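Phycocyanobilin lyase subunit beta (Nostoc sp. PCC 7120, PDB 5N3U) associates with CpcE to form a lyase that is probably required for attaching the bilin chromophore to the CpcA gene product, the phycocyanin alpha chain. Local coordinates at residues V110-A115 with W151-A156; A55-G60 with A87-P92. All coordinates share one frame; numbering follows the deposited sequence.

The chain is an all-helical array, and both contacts join neighbouring helices of it, on opposite sides of the chain's centre. Contact 2 comes first along the sequence and closes before contact 1 opens: it sets the C-terminal end of helix 46-59 against that of helix 76-89. Contact 1 then joins helix 108-118 to helix 151-163. Their centres lie about 19 Å apart, yet the two meet directly where Ala87 CB packs against Ala113 O, as helix 76-89 runs beside helix 108-118. One continuous row, 46-59, 76-89, 108-118, 151-163, thus passes through both, consistent with HEAT-repeat stacking. Contact 1 is buried and borders the alpha subunit, while contact 2 is partly open.

Contact 1 (V110-A115 with W151-A156); sequences VRRAAA and WSIRYA
Segments 110-115 and 151-156 run side by side in the same direction, their axes 8.8 Å apart at an angle of 14°, with Arg112 and Ala156 closest in the backbone. Small residues let the helices come near: Ala156 CB sits 3.7 Å from Ala115 CB and also touches Arg112 CB and O. Ile153 fills the next layer. Its CD1 reaches 3.9 Å from both Arg111 CB and Arg112 CG, wedged between the two arginine stems, and its side chain crosses each at about a right angle. CG2 of Ile153 lies over one face of the Arg111 guanidinium, toward the rim, while NH1 of that arginine forms a salt bridge with Asp148.

The polar link is at the flank. Arg112 NH1 donates a hydrogen bond to Ser152 OG (3.0 Å, N-H...O angle 159°), the oxygen lying at the edge of the guanidinium and nearly in its plane. Ser152 OG is also hydrogen-bonded to Glu150, whose charge probably strengthens this grip. NH2 of Arg112 reaches Ser238 of the alpha subunit, tying the helix pair to the CpcE partner. Near-parallel packing of helices with another, 130-145, between them in sequence is characteristic of stacked HEAT repeats.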
loop_
_atom_site.group_PDB
_atom_site.type_symbol
_atom_site.label_atom_id
_atom_site.label_comp_id
_atom_site.label_asym_id
_atom_site.label_seq_id
_atom_site.Cartn_x
_atom_site.Cartn_y
_atom_site.Cartn_z
ATOM N N VAL B 110 -3.544 8.369 -5.459
ATOM C CA VAL B 110 -2.424 9.128 -6.048
ATOM C C VAL B 110 -2.559 9.190 -7.548
ATOM O O VAL B 110 -2.385 10.251 -8.151
ATOM C CB VAL B 110 -1.097 8.509 -5.660
ATOM C CG1 VAL B 110 0.058 9.108 -6.497
ATOM C CG2 VAL B 110 -0.847 8.710 -4.212
ATOM N N ARG B 111 -2.778 8.051 -8.177
ATOM C CA ARG B 111 -2.902 7.964 -9.607
ATOM C C ARG B 111 -4.046 8.828 -10.180
ATOM O O ARG B 111 -3.886 9.429 -11.258
ATOM C CB ARG B 111 -3.093 6.490 -10.014
ATOM C CG ARG B 111 -1.966 5.555 -9.566
ATOM C CD ARG B 111 -2.124 4.111 -10.029
ATOM N NE ARG B 111 -1.899 4.103 -11.464
ATOM C CZ ARG B 111 -2.295 3.152 -12.284
ATOM N NH1 ARG B 111 -2.915 2.052 -11.843
ATOM N NH2 ARG B 111 -2.047 3.308 -13.556
ATOM N N ARG B 112 -5.220 8.833 -9.519
ATOM C CA ARG B 112 -6.341 9.550 -10.023
ATOM C C ARG B 112 -6.065 11.023 -10.000
ATOM O O ARG B 112 -6.466 11.744 -10.938
ATOM C CB ARG B 112 -7.633 9.261 -9.262
ATOM C CG ARG B 112 -8.111 7.790 -9.416
ATOM C CD ARG B 112 -9.438 7.519 -8.764
ATOM N NE ARG B 112 -9.390 7.799 -7.338
ATOM C CZ ARG B 112 -9.508 6.873 -6.357
ATOM N NH1 ARG B 112 -9.722 5.587 -6.621
ATOM N NH2 ARG B 112 -9.388 7.253 -5.125
ATOM N N ALA B 113 -5.435 11.489 -8.931
ATOM C CA ALA B 113 -5.088 12.914 -8.778
ATOM C C ALA B 113 -4.131 13.356 -9.875
ATOM O O ALA B 113 -4.237 14.445 -10.382
ATOM C CB ALA B 113 -4.495 13.220 -7.377
ATOM N N ALA B 114 -3.204 12.468 -10.236
ATOM C CA ALA B 114 -2.222 12.768 -11.239
ATOM C C ALA B 114 -2.856 12.787 -12.653
ATOM O O ALA B 114 -2.597 13.696 -13.411
ATOM C CB ALA B 114 -1.130 11.757 -11.145
ATOM N N ALA B 115 -3.767 11.849 -12.934
ATOM C CA ALA B 115 -4.472 11.726 -14.196
ATOM C C ALA B 115 -5.270 12.988 -14.480
ATOM O O ALA B 115 -5.130 13.583 -15.542
ATOM C CB ALA B 115 -5.368 10.504 -14.150
ATOM N N TRP B 151 -11.702 0.672 -12.654
ATOM C CA TRP B 151 -12.635 1.611 -13.330
ATOM C C TRP B 151 -12.297 3.028 -12.951
ATOM O O TRP B 151 -12.421 3.910 -13.806
ATOM C CB TRP B 151 -14.128 1.304 -12.995
ATOM C CG TRP B 151 -14.465 1.658 -11.647
ATOM C CD1 TRP B 151 -14.347 0.888 -10.525
ATOM C CD2 TRP B 151 -14.956 2.907 -11.227
ATOM N NE1 TRP B 151 -14.678 1.603 -9.440
ATOM C CE2 TRP B 151 -15.083 2.856 -9.851
ATOM C CE3 TRP B 151 -15.236 4.098 -11.893
ATOM C CZ2 TRP B 151 -15.510 3.932 -9.120
ATOM C CZ3 TRP B 151 -15.670 5.161 -11.163
ATOM C CH2 TRP B 151 -15.810 5.080 -9.803
ATOM N N SER B 152 -11.944 3.285 -11.690
ATOM C CA SER B 152 -11.731 4.657 -11.264
ATOM C C SER B 152 -10.474 5.300 -11.919
ATOM O O SER B 152 -10.422 6.547 -12.080
ATOM C CB SER B 152 -11.683 4.775 -9.752
ATOM O OG SER B 152 -10.504 4.241 -9.220
ATOM N N ILE B 153 -9.476 4.483 -12.286
ATOM C CA ILE B 153 -8.324 4.971 -13.005
ATOM C C ILE B 153 -8.735 5.350 -14.387
ATOM O O ILE B 153 -8.349 6.414 -14.905
ATOM C CB ILE B 153 -7.193 3.895 -13.112
ATOM C CG1 ILE B 153 -6.661 3.460 -11.766
ATOM C CG2 ILE B 153 -6.058 4.435 -13.955
ATOM C CD1 ILE B 153 -6.416 4.562 -10.823
ATOM N N ARG B 154 -9.511 4.496 -15.035
ATOM C CA ARG B 154 -10.017 4.834 -16.380
ATOM C C ARG B 154 -10.895 6.071 -16.354
ATOM O O ARG B 154 -10.788 6.889 -17.223
ATOM C CB ARG B 154 -10.790 3.654 -17.061
ATOM C CG ARG B 154 -10.011 2.389 -17.212
ATOM C CD ARG B 154 -10.643 1.420 -18.232
ATOM N NE ARG B 154 -11.934 0.859 -17.781
ATOM C CZ ARG B 154 -12.153 -0.026 -16.803
ATOM N NH1 ARG B 154 -11.184 -0.534 -16.053
ATOM N NH2 ARG B 154 -13.425 -0.420 -16.560
ATOM N N TYR B 155 -11.712 6.232 -15.320
ATOM C CA TYR B 155 -12.532 7.426 -15.222
ATOM C C TYR B 155 -11.662 8.672 -15.151
ATOM O O TYR B 155 -11.863 9.671 -15.869
ATOM C CB TYR B 155 -13.410 7.274 -13.963
ATOM C CG TYR B 155 -14.446 8.363 -13.787
ATOM C CD1 TYR B 155 -14.097 9.581 -13.269
ATOM C CD2 TYR B 155 -15.769 8.144 -14.112
ATOM C CE1 TYR B 155 -15.031 10.611 -13.086
ATOM C CE2 TYR B 155 -16.717 9.165 -13.963
ATOM C CZ TYR B 155 -16.355 10.375 -13.469
ATOM O OH TYR B 155 -17.295 11.396 -13.305
ATOM N N ALA B 156 -10.665 8.652 -14.254
ATOM C CA ALA B 156 -9.787 9.783 -14.110
ATOM C C ALA B 156 -9.038 10.068 -15.400
ATOM O O ALA B 156 -8.791 11.216 -15.712
ATOM C CB ALA B 156 -8.786 9.559 -12.969
#

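Contact 2 (A55-G60 with A87-P92); sequences ALVQLG and AAIADP
Ile89 and Val57 come nearest in the backbone, with CA atoms 5.4 Å apart, at the C-terminal ends of helices 76-89 and 46-59, a stacking consistent with HEAT-type packing. No hydrogen bond joins the segments; the side-chain-to-side-chain contacts are apolar. Val57 CG2 touches Ala88 CB at 3.7 Å and lies a little farther, 4.2 Å, from Ile89 CG1. Val57 holds CG2 beside its backbone N, with CG1 anti to that N (chi1 171°), and this turn presents CG2 to both partners.

The second kind of contact is side chain on backbone, and Ile89 makes all of it. Its CG1 rests 3.8 Å from Val57 CA. The CG2 branch packs against the main chain of Gly60, 3.8 Å from its C atom, and CD1 extends to Leu56 O at 3.9 Å and to Gly60 O at 3.8 Å. Gly60 leaves the helical conformation with a positive phi of 77°, and its bare backbone lies against the methyl. Ile89 also packs on Val64 and Leu67 of helix 64-69. An alanine in place of Ile89 would probably open a gap between the two helix ends, with Val57 CA and the Gly60 backbone losing their packing partner.

With no hydrogen bond or charge pair between the segments, the contact depends on burial and close fit, in which Ile89 has the largest share.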
loop_
_atom_site.group_PDB
_atom_site.type_symbol
_atom_site.label_atom_id
_atom_site.label_comp_id
_atom_site.label_asym_id
_atom_site.label_seq_id
_atom_site.Cartn_x
_atom_site.Cartn_y
_atom_site.Cartn_z
ATOM N N ALA B 55 -3.685 26.483 1.194
ATOM C CA ALA B 55 -2.633 27.391 1.426
ATOM C C ALA B 55 -1.515 27.281 0.392
ATOM O O ALA B 55 -0.990 28.304 -0.106
ATOM C CB ALA B 55 -2.050 27.177 2.812
ATOM N N LEU B 56 -1.112 26.057 0.059
ATOM C CA LEU B 56 -0.040 25.918 -0.895
ATOM C C LEU B 56 -0.467 26.400 -2.243
ATOM O O LEU B 56 0.310 27.059 -2.939
ATOM C CB LEU B 56 0.489 24.460 -0.949
ATOM C CG LEU B 56 1.257 24.160 0.310
ATOM C CD1 LEU B 56 1.321 22.660 0.635
ATOM C CD2 LEU B 56 2.663 24.685 0.325
ATOM N N VAL B 57 -1.676 26.083 -2.615
ATOM C CA VAL B 57 -2.159 26.431 -3.907
ATOM C C VAL B 57 -2.198 27.956 -4.023
ATOM O O VAL B 57 -1.876 28.493 -5.063
ATOM C CB VAL B 57 -3.536 25.859 -4.141
ATOM C CG1 VAL B 57 -4.184 26.382 -5.393
ATOM C CG2 VAL B 57 -3.496 24.358 -4.305
ATOM N N GLN B 58 -2.559 28.644 -2.941
ATOM C CA GLN B 58 -2.681 30.117 -3.021
ATOM C C GLN B 58 -1.320 30.678 -3.210
ATOM O O GLN B 58 -1.130 31.542 -4.006
ATOM C CB GLN B 58 -3.361 30.714 -1.789
ATOM C CG GLN B 58 -4.897 30.617 -1.864
ATOM C CD GLN B 58 -5.595 30.772 -0.500
ATOM O OE1 GLN B 58 -4.970 31.213 0.485
ATOM N NE2 GLN B 58 -6.909 30.439 -0.437
ATOM N N LEU B 59 -0.327 30.126 -2.551
ATOM C CA LEU B 59 1.030 30.539 -2.824
ATOM C C LEU B 59 1.449 30.322 -4.266
ATOM O O LEU B 59 2.189 31.083 -4.772
ATOM C CB LEU B 59 1.992 29.811 -1.905
ATOM C CG LEU B 59 2.077 30.272 -0.444
ATOM C CD1 LEU B 59 2.750 29.282 0.462
ATOM C CD2 LEU B 59 2.887 31.566 -0.355
ATOM N N GLY B 60 1.029 29.230 -4.890
ATOM C CA GLY B 60 1.199 29.019 -6.319
ATOM C C GLY B 60 2.601 28.609 -6.757
ATOM O O GLY B 60 3.270 27.823 -6.086
ATOM N N ALA B 87 -1.297 19.448 -9.010
ATOM C CA ALA B 87 -2.249 19.461 -10.086
ATOM C C ALA B 87 -3.064 20.790 -10.019
ATOM O O ALA B 87 -3.268 21.409 -11.022
ATOM C CB ALA B 87 -3.241 18.268 -10.001
ATOM N N ALA B 88 -3.468 21.212 -8.835
ATOM C CA ALA B 88 -4.281 22.458 -8.699
ATOM C C ALA B 88 -3.468 23.720 -9.014
ATOM O O ALA B 88 -4.003 24.678 -9.594
ATOM C CB ALA B 88 -4.774 22.550 -7.266
ATOM N N ILE B 89 -2.189 23.739 -8.652
ATOM C CA ILE B 89 -1.302 24.843 -9.014
ATOM C C ILE B 89 -1.107 24.865 -10.522
ATOM O O ILE B 89 -1.046 25.941 -11.111
ATOM C CB ILE B 89 0.029 24.795 -8.323
ATOM C CG1 ILE B 89 -0.176 24.982 -6.845
ATOM C CG2 ILE B 89 0.954 25.927 -8.832
ATOM C CD1 ILE B 89 1.034 24.787 -6.008
ATOM N N ALA B 90 -1.004 23.686 -11.148
ATOM C CA ALA B 90 -0.973 23.518 -12.593
ATOM C C ALA B 90 0.288 24.086 -13.299
ATOM O O ALA B 90 0.247 24.399 -14.475
ATOM C CB ALA B 90 -2.251 24.117 -13.191
ATOM N N ASP B 91 1.374 24.244 -12.573
ATOM C CA ASP B 91 2.647 24.630 -13.132
ATOM C C ASP B 91 3.146 23.406 -13.907
ATOM O O ASP B 91 3.342 22.327 -13.355
ATOM C CB ASP B 91 3.562 25.040 -11.990
ATOM C CG ASP B 91 4.961 25.473 -12.405
ATOM O OD1 ASP B 91 5.631 24.901 -13.279
ATOM O OD2 ASP B 91 5.518 26.350 -11.711
ATOM N N PRO B 92 3.446 23.574 -15.208
ATOM C CA PRO B 92 3.852 22.450 -16.068
ATOM C C PRO B 92 5.208 21.865 -15.732
ATOM O O PRO B 92 5.543 20.791 -16.242
ATOM C CB PRO B 92 3.821 23.098 -17.494
ATOM C CG PRO B 92 4.126 24.543 -17.208
ATOM C CD PRO B 92 3.386 24.838 -15.985
#